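Local coordinates for hydrolase, haloacid dehalogenase-like family (Chlorobaculum tepidum, PDB 2HCF), which probably acts as a magnesium-dependent hydrolase of the haloacid dehalogenase-like family, although its substrate cannot be told from the structure alone, at the magnesium ion site. Numbering follows the deposited sequence.

The magnesium ion site. Residues 10-14, 47, 119, 127, 149, 178-179. With MG (magnesium ion), chain B.
Asp10 carries its carboxylate anti to the backbone N (chi1 -180°), whereas Asp178 holds CG wedged between its backbone N and carbonyl carbon (chi1 70°); these torsions turn one oxygen of each acid onto the magnesium. The coordination is near octahedral. Asp10 OD2 binds MG at 2.0 Å, joined by Asp178 OD1 and the backbone O of Asp12. Three waters complete the coordination seen; water 2 bonds to Asp10 OD1 and water 1 to Asp178 OD2, so each acid uses both oxygens. Hard carboxylate oxygens suit magnesium, and by lending its carbonyl Asp12 keeps its side chain for other work. Thr14 gives its hydroxyl OG1 to the anti lone pair of Asp10 OD2 (2.9 Å); an alanine here would lose this hydroxyl and would probably let the Asp10 carboxylate turn more freely. Arg149 NH2 forms a salt bridge to Asp10 OD1 from above the carboxylate plane (3.0 Å), while NH1 of the same guanidinium hydrogen-bonds to Gly47 O. Asn119 ND2 meets Asp12 OD1 almost head-on (2.6 Å), and Lys127 NZ forms a salt bridge on the syn lone pair of OD2 (2.7 Å). Both cations would probably help keep their carboxylates ionised. Long and extended, Lys127 also bonds Asn119 OD1, fixing the amide's orientation. Residues 10-14 form the family's DxDGT motif, with Asp10 the nucleophile and Asp12 the general acid/base; Asp178 is the further acidic ligand, and magnesium is likely to help position a substrate phosphate and offset its charge.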
ATOM      1  N   ASP A  10      -0.748   2.388   3.799  1.00 19.28           N
ATOM      2  CA  ASP A  10      -1.190   1.711   2.571  1.00 19.15           C
ATOM      3  C   ASP A  10      -1.826   2.706   1.595  1.00 19.16           C
ATOM      4  O   ASP A  10      -2.268   3.743   2.023  1.00 18.35           O
ATOM      5  CB  ASP A  10      -2.212   0.666   2.989  1.00 20.33           C
ATOM      6  CG  ASP A  10      -2.752  -0.126   1.815  1.00 21.95           C
ATOM      7  OD1 ASP A  10      -1.918  -0.795   1.173  1.00 21.62           O
ATOM      8  OD2 ASP A  10      -3.993  -0.092   1.580  1.00 17.17           O
ATOM      9  N   ILE A  11      -1.837   2.406   0.291  1.00 18.90           N
ATOM     10  CA  ILE A  11      -2.445   3.269  -0.727  1.00 18.30           C
ATOM     11  C   ILE A  11      -3.908   2.854  -1.049  1.00 18.75           C
ATOM     12  O   ILE A  11      -4.866   3.538  -0.625  1.00 17.90           O
ATOM     13  CB  ILE A  11      -1.566   3.311  -1.990  1.00 18.86           C
ATOM     14  CG1 ILE A  11      -0.140   3.771  -1.613  1.00 17.56           C
ATOM     15  CG2 ILE A  11      -2.188   4.208  -3.059  1.00 17.57           C
ATOM     16  CD1 ILE A  11       0.797   3.922  -2.781  1.00 17.81           C
ATOM     17  N   ASP A  12      -4.093   1.723  -1.742  1.00 18.82           N
ATOM     18  CA  ASP A  12      -5.402   1.367  -2.308  1.00 18.82           C
ATOM     19  C   ASP A  12      -6.381   0.952  -1.231  1.00 18.80           C
ATOM     20  O   ASP A  12      -6.048   0.103  -0.373  1.00 17.18           O
ATOM     21  CB  ASP A  12      -5.278   0.272  -3.365  1.00 19.00           C
ATOM     22  CG  ASP A  12      -4.374   0.707  -4.542  1.00 21.09           C
ATOM     23  OD1 ASP A  12      -3.152   0.718  -4.351  1.00 24.07           O
ATOM     24  OD2 ASP A  12      -4.887   1.062  -5.611  1.00 22.96           O
ATOM     25  N   GLY A  13      -7.543   1.604  -1.244  1.00 19.06           N
ATOM     26  CA  GLY A  13      -8.596   1.379  -0.227  1.00 18.44           C
ATOM     27  C   GLY A  13      -8.352   2.035   1.133  1.00 18.70           C
ATOM     28  O   GLY A  13      -9.130   1.802   2.065  1.00 18.32           O
ATOM     29  N   THR A  14      -7.270   2.828   1.238  1.00 17.92           N
ATOM     30  CA  THR A  14      -6.871   3.561   2.426  1.00 17.11           C
ATOM     31  C   THR A  14      -6.726   5.054   2.125  1.00 17.29           C
ATOM     32  O   THR A  14      -7.377   5.896   2.758  1.00 17.28           O
ATOM     33  CB  THR A  14      -5.544   3.023   2.971  1.00 17.19           C
ATOM     34  OG1 THR A  14      -5.672   1.621   3.282  1.00 14.03           O
ATOM     35  CG2 THR A  14      -5.113   3.759   4.226  1.00 17.54           C
ATOM     36  N   GLY A  47      -4.942  -5.820  -0.679  1.00 29.14           N
ATOM     37  CA  GLY A  47      -3.909  -6.036   0.307  1.00 27.93           C
ATOM     38  C   GLY A  47      -2.754  -6.913  -0.122  1.00 27.37           C
ATOM     39  O   GLY A  47      -1.826  -7.117   0.644  1.00 27.43           O
ATOM     40  N   ASN A 119       1.686  -1.913  -3.985  1.00 18.93           N
ATOM     41  CA  ASN A 119       2.092  -1.359  -5.272  1.00 18.94           C
ATOM     42  C   ASN A 119       3.624  -1.411  -5.476  1.00 19.11           C
ATOM     43  O   ASN A 119       4.396  -1.205  -4.527  1.00 19.25           O
ATOM     44  CB  ASN A 119       1.661   0.120  -5.385  1.00 19.38           C
ATOM     45  CG  ASN A 119       0.156   0.308  -5.536  1.00 19.90           C
ATOM     46  OD1 ASN A 119      -0.372   0.220  -6.657  1.00 17.31           O
ATOM     47  ND2 ASN A 119      -0.529   0.664  -4.427  1.00 15.60           N
ATOM     48  N   LYS A 127      -0.136   6.719  -8.851  1.00 15.17           N
ATOM     49  CA  LYS A 127      -1.476   6.871  -8.296  1.00 15.10           C
ATOM     50  C   LYS A 127      -1.584   8.090  -7.312  1.00 15.40           C
ATOM     51  O   LYS A 127      -2.609   8.765  -7.249  1.00 16.52           O
ATOM     52  CB  LYS A 127      -1.854   5.583  -7.535  1.00 15.02           C
ATOM     53  CG  LYS A 127      -2.133   4.364  -8.397  1.00 12.97           C
ATOM     54  CD  LYS A 127      -2.410   3.087  -7.533  1.00 13.67           C
ATOM     55  CE  LYS A 127      -2.609   1.862  -8.380  1.00 15.43           C
ATOM     56  NZ  LYS A 127      -2.927   0.647  -7.489  1.00 15.09           N
ATOM     57  N   ARG A 149       4.068  -9.479   2.090  1.00 21.79           N
ATOM     58  CA  ARG A 149       3.809  -8.160   2.726  1.00 21.75           C
ATOM     59  C   ARG A 149       4.492  -8.098   4.088  1.00 21.51           C
ATOM     60  O   ARG A 149       4.872  -7.041   4.568  1.00 19.87           O
ATOM     61  CB  ARG A 149       2.302  -7.858   2.900  1.00 21.18           C
ATOM     62  CG  ARG A 149       2.028  -6.357   3.125  1.00 21.79           C
ATOM     63  CD  ARG A 149       0.592  -6.015   3.457  1.00 22.65           C
ATOM     64  NE  ARG A 149       0.505  -4.570   3.465  1.00 24.33           N
ATOM     65  CZ  ARG A 149       0.044  -3.862   2.461  1.00 26.02           C
ATOM     66  NH1 ARG A 149      -0.464  -4.466   1.398  1.00 26.21           N
ATOM     67  NH2 ARG A 149       0.043  -2.539   2.537  1.00 25.31           N
ATOM     68  N   ASP A 178      -6.476  -1.088   5.124  1.00 18.67           N
ATOM     69  CA  ASP A 178      -7.888  -1.456   4.962  1.00 17.25           C
ATOM     70  C   ASP A 178      -8.209  -2.952   4.899  1.00 17.53           C
ATOM     71  O   ASP A 178      -9.373  -3.294   4.671  1.00 16.91           O
ATOM     72  CB  ASP A 178      -8.441  -0.778   3.703  1.00 17.89           C
ATOM     73  CG  ASP A 178      -7.851  -1.374   2.402  1.00 19.52           C
ATOM     74  OD1 ASP A 178      -6.607  -1.300   2.264  1.00 19.72           O
ATOM     75  OD2 ASP A 178      -8.637  -1.887   1.538  1.00 19.33           O
ATOM     76  N   THR A 179      -7.205  -3.829   5.097  1.00 16.56           N
ATOM     77  CA  THR A 179      -7.410  -5.284   5.014  1.00 17.01           C
ATOM     78  C   THR A 179      -6.725  -6.036   6.125  1.00 17.50           C
ATOM     79  O   THR A 179      -5.899  -5.497   6.868  1.00 17.31           O
ATOM     80  CB  THR A 179      -6.867  -5.899   3.684  1.00 16.94           C
ATOM     81  OG1 THR A 179      -5.453  -6.168   3.813  1.00 17.50           O
ATOM     82  CG2 THR A 179      -7.129  -4.957   2.509  1.00 16.71           C
TER
HETATM   83 MG    MG B 300      -5.186  -1.510   0.733  1.00 15.09          MG
HETATM   84  O   HOH W   1      -6.806  -2.683  -0.288  1.00 17.21           O
HETATM   85  O   HOH W   2      -3.846  -2.005  -0.839  1.00 16.02           O
HETATM   86  O   HOH W   3      -4.120  -2.956   1.762  1.00 13.89           O